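Local coordinates for carbon monoxide dehydrogenase (Thermococcus sp. AM4, PDB 6T7J), which catalyses, when its cluster C carries nickel, the reversible oxidation of carbon monoxide to carbon dioxide, passing the electrons out along a chain of iron-sulphur clusters in a homodimer, at the interface of chains A and B. Residues are numbered along the deposited sequence; one frame, centred on the assembly and turned at random. Chains: chain A/B, Carbon monoxide dehydrogenase.

The interface of chains A and B. Residues chain A 56, 59-62; chain B 45-46, 49-50, 455.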
# COMPACT_ATOMS: atom_id res chain seq x y z
N ARG A 56 -12.48 4.89 -3.85
CA ARG A 56 -11.91 5.22 -5.12
C ARG A 56 -10.93 4.14 -5.47
O ARG A 56 -9.94 4.37 -6.09
CB ARG A 56 -11.20 6.56 -5.02
CG ARG A 56 -12.12 7.70 -4.68
CD ARG A 56 -11.41 9.02 -4.71
NE ARG A 56 -10.09 8.88 -4.15
CZ ARG A 56 -9.58 9.66 -3.21
NH1 ARG A 56 -10.29 10.65 -2.72
NH2 ARG A 56 -8.37 9.45 -2.77
N ALA A 59 -11.71 2.15 -11.15
CA ALA A 59 -12.19 3.12 -12.11
C ALA A 59 -13.68 3.16 -12.31
O ALA A 59 -14.16 4.00 -13.01
CB ALA A 59 -11.47 2.96 -13.42
N MET A 60 -14.41 2.22 -11.75
CA MET A 60 -15.86 2.32 -11.78
C MET A 60 -16.39 3.32 -10.77
O MET A 60 -17.58 3.67 -10.83
CB MET A 60 -16.49 0.95 -11.53
CG MET A 60 -15.92 -0.17 -12.38
SD MET A 60 -16.96 -1.63 -12.36
CE MET A 60 -16.79 -2.17 -10.66
N GLY A 61 -15.56 3.77 -9.84
CA GLY A 61 -15.92 4.80 -8.90
C GLY A 61 -15.64 6.18 -9.45
O GLY A 61 -15.44 6.36 -10.66
N PRO A 62 -15.59 7.20 -8.57
CA PRO A 62 -15.75 7.11 -7.12
C PRO A 62 -17.17 6.75 -6.70
O PRO A 62 -18.12 7.12 -7.40
CB PRO A 62 -15.39 8.52 -6.63
CG PRO A 62 -14.78 9.22 -7.81
CD PRO A 62 -15.38 8.59 -9.01
N GLN B 45 -21.18 11.16 -10.48
CA GLN B 45 -20.05 10.83 -9.64
C GLN B 45 -19.19 12.06 -9.40
O GLN B 45 -19.10 12.96 -10.25
CB GLN B 45 -19.22 9.71 -10.28
CG GLN B 45 -19.87 8.34 -10.17
CD GLN B 45 -19.12 7.27 -10.93
OE1 GLN B 45 -18.48 7.54 -11.94
NE2 GLN B 45 -19.21 6.03 -10.44
N CYS B 46 -18.56 12.11 -8.23
CA CYS B 46 -17.84 13.30 -7.80
C CYS B 46 -16.74 13.66 -8.80
O CYS B 46 -15.90 12.83 -9.15
CB CYS B 46 -17.25 13.09 -6.41
SG CYS B 46 -16.10 14.38 -5.86
N GLY B 49 -12.98 13.51 -7.28
CA GLY B 49 -12.42 12.17 -7.32
C GLY B 49 -12.17 11.67 -8.72
O GLY B 49 -11.20 10.95 -8.97
N GLN B 50 -13.04 12.04 -9.67
CA GLN B 50 -12.88 11.60 -11.05
C GLN B 50 -11.63 12.18 -11.68
O GLN B 50 -11.00 11.54 -12.53
CB GLN B 50 -14.11 11.99 -11.87
CG GLN B 50 -15.26 11.01 -11.80
CD GLN B 50 -16.25 11.19 -12.93
OE1 GLN B 50 -17.12 12.05 -12.87
NE2 GLN B 50 -16.12 10.37 -13.97
N LYS B 455 -18.88 2.18 -17.53
CA LYS B 455 -18.90 3.55 -18.05
C LYS B 455 -18.80 3.57 -19.57
O LYS B 455 -19.28 4.51 -20.20
CB LYS B 455 -17.77 4.37 -17.42
CG LYS B 455 -17.90 4.54 -15.92
CD LYS B 455 -16.73 5.30 -15.35
CE LYS B 455 -16.92 5.55 -13.87
NZ LYS B 455 -16.18 6.77 -13.42
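The ring of A:Pro62 is the apolar centre, pushed against the short helix 47-50 of chain B. Both sides are cluster-binding segments of the nickel-iron CO dehydrogenase family: A:Ala59 to A:Pro62 lie in the cysteine-rich loop around the [4Fe-4S] cluster, and B:Cys46 is a ligand of the [2Fe-2S] cluster at the dimer interface. The ring atom CG of A:Pro62 rests on the bare backbone of B:Gly49, 3.7 Å from its carbonyl C. Next to it, CD of the same ring touches CG of B:Gln50 at 3.7 Å, the glutamine chain crossing the ring at about a right angle. Behind B:Gly49, its N donates a long, nearly straight bond to SG of B:Cys46, 3.5 Å. At the margin, the methylene CD of A:Arg56 only grazes CA of B:Gly49.

The peptide bond from A:Gly61 to A:Pro62 is cis, which puts the carbonyl O of A:Gly61 on the same side as ring atom CD, so both face chain B. NZ of B:Lys455 reaches that O at 2.9 Å, approaching from 24° off the carbonyl plane. The lysine chain runs extended beyond CG (chi2 177°, chi3 176°), carrying its amine past A:Met60 to the loop, with CE 3.3 Å from the carbonyl O of A:Ala59.

B:Gln45 joins the two polar contacts. Its amide oxygen OE1 accepts a bond from the same NZ of B:Lys455 at 2.8 Å. NE2 donates to the carbonyl O of A:Met60 at 2.9 Å, that oxygen lying close to the amide plane. Together the two bonds, at OE1 and at NE2, hold the amide in one orientation. A positive charge on the lysine would be met by carbonyl oxygens from both subunits, A:Gly61 O and B:Gln45 OE1 being bonded to it. The carbonyl O of A:Pro62 lies alongside the same glutamine chain, 3.5 Å from CG of B:Gln45.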